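Local coordinates for protein tyrosyl-tRNA synthetase (Pyrococcus horikoshii, PDB 2CYC) that catalyses the attachment of tyrosine to tRNA(Tyr), probably by first activating the amino acid with ATP to tyrosyl-AMP and then transferring it to the tRNA, at residues F40-Y45 with K96-G101; A73-W78 with V89-A94. All coordinates share one frame; numbering follows the deposited sequence.

Interaction 1. Residues F40-Y45 with K96-G101. With TYR (tyrosine), chain C.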
loop_
_atom_site.group_PDB
_atom_site.type_symbol
_atom_site.label_atom_id
_atom_site.label_comp_id
_atom_site.label_asym_id
_atom_site.label_seq_id
_atom_site.Cartn_x
_atom_site.Cartn_y
_atom_site.Cartn_z
ATOM N N PHE A 40 -0.731 -13.630 -13.984
ATOM C CA PHE A 40 -1.935 -13.373 -14.751
ATOM C C PHE A 40 -3.075 -13.026 -13.826
ATOM O O PHE A 40 -3.229 -13.611 -12.751
ATOM C CB PHE A 40 -2.384 -14.606 -15.538
ATOM C CG PHE A 40 -1.350 -15.170 -16.447
ATOM C CD1 PHE A 40 -0.452 -16.134 -15.989
ATOM C CD2 PHE A 40 -1.287 -14.766 -17.776
ATOM C CE1 PHE A 40 0.485 -16.688 -16.845
ATOM C CE2 PHE A 40 -0.348 -15.319 -18.640
ATOM C CZ PHE A 40 0.536 -16.282 -18.170
ATOM N N GLU A 41 -3.886 -12.078 -14.253
ATOM C CA GLU A 41 -5.069 -11.751 -13.490
ATOM C C GLU A 41 -6.035 -12.890 -13.832
ATOM O O GLU A 41 -5.884 -13.550 -14.863
ATOM C CB GLU A 41 -5.646 -10.419 -13.947
ATOM C CG GLU A 41 -4.955 -9.201 -13.325
ATOM C CD GLU A 41 -5.813 -7.944 -13.418
ATOM O OE1 GLU A 41 -6.989 -8.063 -13.821
ATOM O OE2 GLU A 41 -5.319 -6.846 -13.085
ATOM N N ILE A 42 -7.016 -13.121 -12.971
ATOM C CA ILE A 42 -8.005 -14.172 -13.188
ATOM C C ILE A 42 -9.331 -13.453 -13.474
ATOM O O ILE A 42 -9.891 -12.797 -12.592
ATOM C CB ILE A 42 -8.128 -15.046 -11.916
ATOM C CG1 ILE A 42 -6.726 -15.489 -11.447
ATOM C CG2 ILE A 42 -9.015 -16.253 -12.188
ATOM C CD1 ILE A 42 -5.936 -16.361 -12.465
ATOM N N SER A 43 -9.838 -13.556 -14.698
ATOM C CA SER A 43 -11.079 -12.846 -15.017
ATOM C C SER A 43 -11.743 -13.161 -16.345
ATOM O O SER A 43 -12.441 -12.303 -16.888
ATOM C CB SER A 43 -10.826 -11.347 -14.995
ATOM O OG SER A 43 -9.903 -10.994 -16.016
ATOM N N GLY A 44 -11.535 -14.356 -16.881
ATOM C CA GLY A 44 -12.161 -14.690 -18.148
ATOM C C GLY A 44 -11.494 -15.840 -18.873
ATOM O O GLY A 44 -10.544 -16.447 -18.364
ATOM N N TYR A 45 -11.998 -16.139 -20.067
ATOM C CA TYR A 45 -11.458 -17.216 -20.881
ATOM C C TYR A 45 -10.073 -16.857 -21.384
ATOM O O TYR A 45 -9.772 -15.692 -21.637
ATOM C CB TYR A 45 -12.391 -17.513 -22.061
ATOM C CG TYR A 45 -13.742 -18.045 -21.629
ATOM C CD1 TYR A 45 -14.889 -17.257 -21.726
ATOM C CD2 TYR A 45 -13.868 -19.332 -21.107
ATOM C CE1 TYR A 45 -16.131 -17.738 -21.310
ATOM C CE2 TYR A 45 -15.105 -19.828 -20.687
ATOM C CZ TYR A 45 -16.232 -19.024 -20.791
ATOM O OH TYR A 45 -17.455 -19.502 -20.375
ATOM N N LYS A 96 -9.418 -24.053 -10.745
ATOM C CA LYS A 96 -10.189 -25.027 -11.502
ATOM C C LYS A 96 -10.239 -24.836 -13.001
ATOM O O LYS A 96 -10.502 -25.788 -13.736
ATOM C CB LYS A 96 -11.608 -25.108 -10.939
ATOM C CG LYS A 96 -11.663 -25.733 -9.557
ATOM C CD LYS A 96 -13.091 -25.769 -9.032
ATOM C CE LYS A 96 -13.177 -26.506 -7.700
ATOM N NZ LYS A 96 -14.567 -26.513 -7.153
ATOM N N TYR A 97 -9.990 -23.619 -13.464
ATOM C CA TYR A 97 -10.019 -23.363 -14.901
ATOM C C TYR A 97 -8.717 -22.829 -15.470
ATOM O O TYR A 97 -8.125 -23.428 -16.365
ATOM C CB TYR A 97 -11.123 -22.368 -15.260
ATOM C CG TYR A 97 -10.978 -21.829 -16.669
ATOM C CD1 TYR A 97 -11.267 -22.633 -17.778
ATOM C CD2 TYR A 97 -10.486 -20.542 -16.897
ATOM C CE1 TYR A 97 -11.070 -22.170 -19.074
ATOM C CE2 TYR A 97 -10.279 -20.068 -18.193
ATOM C CZ TYR A 97 -10.574 -20.888 -19.277
ATOM O OH TYR A 97 -10.381 -20.429 -20.560
ATOM N N PHE A 98 -8.279 -21.688 -14.949
ATOM C CA PHE A 98 -7.084 -21.039 -15.463
ATOM C C PHE A 98 -5.821 -21.881 -15.430
ATOM O O PHE A 98 -5.103 -21.962 -16.424
ATOM C CB PHE A 98 -6.848 -19.708 -14.738
ATOM C CG PHE A 98 -5.950 -18.782 -15.494
ATOM C CD1 PHE A 98 -4.564 -18.915 -15.421
ATOM C CD2 PHE A 98 -6.488 -17.817 -16.342
ATOM C CE1 PHE A 98 -3.725 -18.100 -16.185
ATOM C CE2 PHE A 98 -5.655 -16.997 -17.113
ATOM C CZ PHE A 98 -4.271 -17.143 -17.030
ATOM N N LYS A 99 -5.548 -22.500 -14.287
ATOM C CA LYS A 99 -4.369 -23.333 -14.136
ATOM C C LYS A 99 -4.289 -24.389 -15.226
ATOM O O LYS A 99 -3.284 -24.474 -15.932
ATOM C CB LYS A 99 -4.367 -24.015 -12.768
ATOM C CG LYS A 99 -3.223 -25.020 -12.570
ATOM C CD LYS A 99 -3.187 -25.510 -11.133
ATOM C CE LYS A 99 -1.980 -26.390 -10.865
ATOM N NZ LYS A 99 -2.051 -27.634 -11.667
ATOM N N VAL A 100 -5.354 -25.177 -15.376
ATOM C CA VAL A 100 -5.359 -26.236 -16.378
ATOM C C VAL A 100 -5.382 -25.684 -17.805
ATOM O O VAL A 100 -4.821 -26.288 -18.717
ATOM C CB VAL A 100 -6.544 -27.227 -16.160
ATOM C CG1 VAL A 100 -7.872 -26.556 -16.448
ATOM C CG2 VAL A 100 -6.355 -28.466 -17.049
ATOM N N GLY A 101 -6.023 -24.536 -17.999
ATOM C CA GLY A 101 -6.049 -23.938 -19.323
ATOM C C GLY A 101 -4.628 -23.576 -19.739
ATOM O O GLY A 101 -4.240 -23.766 -20.888
HETATM N N TYR C . -0.640 -7.084 -14.097
HETATM C CA TYR C . -0.717 -8.401 -14.798
HETATM C C TYR C . -1.823 -8.380 -15.851
HETATM O O TYR C . -2.599 -7.400 -15.876
HETATM C CB TYR C . -0.981 -9.525 -13.784
HETATM C CG TYR C . 0.145 -9.718 -12.787
HETATM C CD1 TYR C . 1.427 -10.070 -13.210
HETATM C CD2 TYR C . -0.071 -9.551 -11.416
HETATM C CE1 TYR C . 2.473 -10.245 -12.288
HETATM C CE2 TYR C . 0.957 -9.732 -10.492
HETATM C CZ TYR C . 2.226 -10.073 -10.930
HETATM O OH TYR C . 3.244 -10.237 -10.006
HETATM O OXT TYR C . -1.906 -9.346 -16.635
#

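Interaction 2. Residues A73-W78 with V89-A94. With TYR (tyrosine), chain C.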
loop_
_atom_site.group_PDB
_atom_site.type_symbol
_atom_site.label_atom_id
_atom_site.label_comp_id
_atom_site.label_asym_id
_atom_site.label_seq_id
_atom_site.Cartn_x
_atom_site.Cartn_y
_atom_site.Cartn_z
ATOM N N ALA A 73 -2.513 -14.377 -10.018
ATOM C CA ALA A 73 -2.681 -13.163 -9.209
ATOM C C ALA A 73 -4.083 -12.940 -8.653
ATOM O O ALA A 73 -4.794 -12.038 -9.117
ATOM C CB ALA A 73 -2.241 -11.949 -10.038
ATOM N N ASP A 74 -4.464 -13.725 -7.636
ATOM C CA ASP A 74 -5.807 -13.616 -7.074
ATOM C C ASP A 74 -6.156 -12.304 -6.367
ATOM O O ASP A 74 -7.122 -11.648 -6.765
ATOM C CB ASP A 74 -6.151 -14.845 -6.186
ATOM C CG ASP A 74 -5.132 -15.117 -5.074
ATOM O OD1 ASP A 74 -4.060 -14.469 -5.014
ATOM O OD2 ASP A 74 -5.418 -16.016 -4.250
ATOM N N TRP A 75 -5.394 -11.905 -5.345
ATOM C CA TRP A 75 -5.695 -10.644 -4.656
ATOM C C TRP A 75 -5.615 -9.487 -5.641
ATOM O O TRP A 75 -6.394 -8.532 -5.554
ATOM C CB TRP A 75 -4.723 -10.376 -3.497
ATOM C CG TRP A 75 -4.951 -11.220 -2.286
ATOM C CD1 TRP A 75 -5.586 -12.436 -2.235
ATOM C CD2 TRP A 75 -4.457 -10.971 -0.963
ATOM N NE1 TRP A 75 -5.508 -12.956 -0.963
ATOM C CE2 TRP A 75 -4.822 -12.082 -0.162
ATOM C CE3 TRP A 75 -3.734 -9.920 -0.375
ATOM C CZ2 TRP A 75 -4.488 -12.174 1.199
ATOM C CZ3 TRP A 75 -3.398 -10.009 0.982
ATOM C CH2 TRP A 75 -3.778 -11.132 1.752
ATOM N N HIS A 76 -4.674 -9.572 -6.579
ATOM C CA HIS A 76 -4.508 -8.520 -7.580
ATOM C C HIS A 76 -5.798 -8.376 -8.386
ATOM O O HIS A 76 -6.255 -7.267 -8.639
ATOM C CB HIS A 76 -3.355 -8.841 -8.549
ATOM C CG HIS A 76 -2.051 -9.136 -7.875
ATOM N ND1 HIS A 76 -1.833 -10.287 -7.145
ATOM C CD2 HIS A 76 -0.878 -8.456 -7.867
ATOM C CE1 HIS A 76 -0.580 -10.304 -6.722
ATOM N NE2 HIS A 76 0.021 -9.204 -7.146
ATOM N N SER A 77 -6.371 -9.505 -8.795
ATOM C CA SER A 77 -7.608 -9.508 -9.574
ATOM C C SER A 77 -8.768 -8.986 -8.736
ATOM O O SER A 77 -9.670 -8.327 -9.250
ATOM C CB SER A 77 -7.922 -10.927 -10.067
ATOM O OG SER A 77 -6.870 -11.428 -10.868
ATOM N N TRP A 78 -8.742 -9.306 -7.447
ATOM C CA TRP A 78 -9.763 -8.857 -6.506
ATOM C C TRP A 78 -9.691 -7.324 -6.435
ATOM O O TRP A 78 -10.706 -6.627 -6.516
ATOM C CB TRP A 78 -9.483 -9.503 -5.143
ATOM C CG TRP A 78 -10.101 -8.838 -3.939
ATOM C CD1 TRP A 78 -11.381 -8.363 -3.817
ATOM C CD2 TRP A 78 -9.464 -8.611 -2.673
ATOM N NE1 TRP A 78 -11.579 -7.858 -2.549
ATOM C CE2 TRP A 78 -10.420 -7.995 -1.827
ATOM C CE3 TRP A 78 -8.174 -8.873 -2.169
ATOM C CZ2 TRP A 78 -10.128 -7.629 -0.498
ATOM C CZ3 TRP A 78 -7.881 -8.514 -0.850
ATOM C CH2 TRP A 78 -8.860 -7.893 -0.027
ATOM N N VAL A 89 -14.545 -16.503 -5.752
ATOM C CA VAL A 89 -14.781 -16.984 -7.102
ATOM C C VAL A 89 -13.494 -16.896 -7.916
ATOM O O VAL A 89 -13.199 -17.781 -8.727
ATOM C CB VAL A 89 -15.906 -16.176 -7.793
ATOM C CG1 VAL A 89 -16.058 -16.617 -9.242
ATOM C CG2 VAL A 89 -17.225 -16.394 -7.047
ATOM N N ILE A 90 -12.734 -15.823 -7.697
ATOM C CA ILE A 90 -11.465 -15.632 -8.387
ATOM C C ILE A 90 -10.559 -16.829 -8.104
ATOM O O ILE A 90 -9.964 -17.406 -9.015
ATOM C CB ILE A 90 -10.787 -14.322 -7.911
ATOM C CG1 ILE A 90 -11.476 -13.133 -8.583
ATOM C CG2 ILE A 90 -9.279 -14.340 -8.215
ATOM C CD1 ILE A 90 -11.123 -11.781 -7.966
ATOM N N GLN A 91 -10.491 -17.220 -6.836
ATOM C CA GLN A 91 -9.652 -18.341 -6.431
ATOM C C GLN A 91 -10.100 -19.695 -6.984
ATOM O O GLN A 91 -9.273 -20.530 -7.357
ATOM C CB GLN A 91 -9.543 -18.366 -4.902
ATOM C CG GLN A 91 -8.635 -17.238 -4.398
ATOM C CD GLN A 91 -8.626 -17.068 -2.887
ATOM O OE1 GLN A 91 -7.629 -16.623 -2.311
ATOM N NE2 GLN A 91 -9.732 -17.398 -2.245
ATOM N N GLU A 92 -11.406 -19.905 -7.062
ATOM C CA GLU A 92 -11.915 -21.159 -7.584
ATOM C C GLU A 92 -11.598 -21.241 -9.077
ATOM O O GLU A 92 -11.158 -22.283 -9.580
ATOM C CB GLU A 92 -13.428 -21.253 -7.360
ATOM C CG GLU A 92 -14.074 -22.343 -8.197
ATOM C CD GLU A 92 -15.491 -22.657 -7.774
ATOM O OE1 GLU A 92 -16.242 -21.708 -7.453
ATOM O OE2 GLU A 92 -15.853 -23.854 -7.778
ATOM N N VAL A 93 -11.828 -20.130 -9.776
ATOM C CA VAL A 93 -11.566 -20.046 -11.208
ATOM C C VAL A 93 -10.083 -20.251 -11.506
ATOM O O VAL A 93 -9.719 -20.972 -12.433
ATOM C CB VAL A 93 -11.999 -18.674 -11.778
ATOM C CG1 VAL A 93 -11.472 -18.506 -13.196
ATOM C CG2 VAL A 93 -13.532 -18.563 -11.773
ATOM N N ALA A 94 -9.232 -19.608 -10.716
ATOM C CA ALA A 94 -7.791 -19.715 -10.904
ATOM C C ALA A 94 -7.333 -21.177 -10.845
ATOM O O ALA A 94 -6.617 -21.655 -11.724
ATOM C CB ALA A 94 -7.067 -18.885 -9.830
HETATM N N TYR C . -0.640 -7.084 -14.097
HETATM C CA TYR C . -0.717 -8.401 -14.798
HETATM C C TYR C . -1.823 -8.380 -15.851
HETATM O O TYR C . -2.599 -7.400 -15.876
HETATM C CB TYR C . -0.981 -9.525 -13.784
HETATM C CG TYR C . 0.145 -9.718 -12.787
HETATM C CD1 TYR C . 1.427 -10.070 -13.210
HETATM C CD2 TYR C . -0.071 -9.551 -11.416
HETATM C CE1 TYR C . 2.473 -10.245 -12.288
HETATM C CE2 TYR C . 0.957 -9.732 -10.492
HETATM C CZ TYR C . 2.226 -10.073 -10.930
HETATM O OH TYR C . 3.244 -10.237 -10.006
HETATM O OXT TYR C . -1.906 -9.346 -16.635
#

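Interaction 1. Residues F40-Y45 with K96-G101
F98 carries this contact: its CZ end meets F40 and its CG end meets I42. CZ at the tip of the F98 ring lies 3.5 Å from F40 CB and close to the root of the F40 ring. The two side chains cross at about a right angle, while their ring planes are inclined at 47°. With F98 CG anti to the backbone N (chi1 -160°), that atom lies under I42 CD1, which sits over one face of the F98 ring, 3.9 Å from CG, as a CH-pi contact. One residue earlier on the helix, Y97 meets G44 and Y45. Its OH is 3.4 Å from Y45 CA and lies at the edge of the Y45 ring, 3.7 Å from Y45 CD2. Y97 CE2 is 3.6 Å from G44 O. Y97 OH is itself hydrogen-bonded to H264 and to the backbone N of I46. The backbone angles of G44 would press a CB against the preceding carbonyl. On the pocket side, E41 N is 3.9 Å from CB of the bound tyrosine, and E41 OE2 is hydrogen-bonded to Y168 and N80. Here the loop that follows strand 36-40 of the class I Rossmann-type catalytic domain packs on helix 87-108 beside the tyrosine pocket.

Interaction 2. Residues A73-W78 with V89-A94
Helices 74-78 and 89-94 run at 134° between their N-to-C directions, their axes 9.5 Å apart at closest approach. I90 makes the largest part of the contact. Its CG2, anti to the backbone N, is the branch that meets D74, 3.7 Å from D74 CA. Its CD1 presses on the backbone turn at S77 and W78, 3.5 Å from W78 N. Beside it, the CG methylene of Q91 packs 3.9 Å from D74 CB. D74 OD2 is hydrogen-bonded to S122, and OD1 takes a weak bond from W75 N. A73 is the N-cap residue, and its carbonyl O accepts both S77 N and, at 2.8 Å, S77 OG, from opposite faces of the carbonyl plane. S77 OG has a second partner, I42 N of the neighbouring loop. Another side of this segment faces the bound tyrosine. A73 CB lies 3.5 Å from CD2 of the ligand. CE2 of that ligand lies over one face of the H76 imidazole, toward its rim and 3.4 Å from H76 CD2. H76 also meets Y168 edge-to-face, and its NE2 makes a weak hydrogen bond to D175 OD2. An alanine in place of H76 would probably open a gap beside the ligand ring, leave Y168 without its edge-to-face partner and cost D175 this weak bond. W75 and W78 pack on Q132 and I135 of the second subunit, respectively. Helix 74-79, which follows strand 69-72 of the Rossmann-type sheet of this class I synthetase, packs on helix 87-108 and also lines the amino acid pocket.

Interactions 1 and 2 share helix 87-108, and their centres are about 9 Å apart. Along the chain, interaction 2 is nested inside the loop closed by interaction 1. The two meet directly where S77 OG lies 2.7 Å from I42 N, a hydrogen bond between helix 74-79 and the loop after strand 36-40. I42 CG2 also packs 3.5 Å from V93 CG1. Within the shared helix, K99 N is 2.9 Å from A94 O. Both contacts border the bound tyrosine: 40-45 approaches its CB, and 73-78 lies against its ring. Y37, Y168, Q172, D175 and Q190 hydrogen-bond the ligand from beyond both contacts.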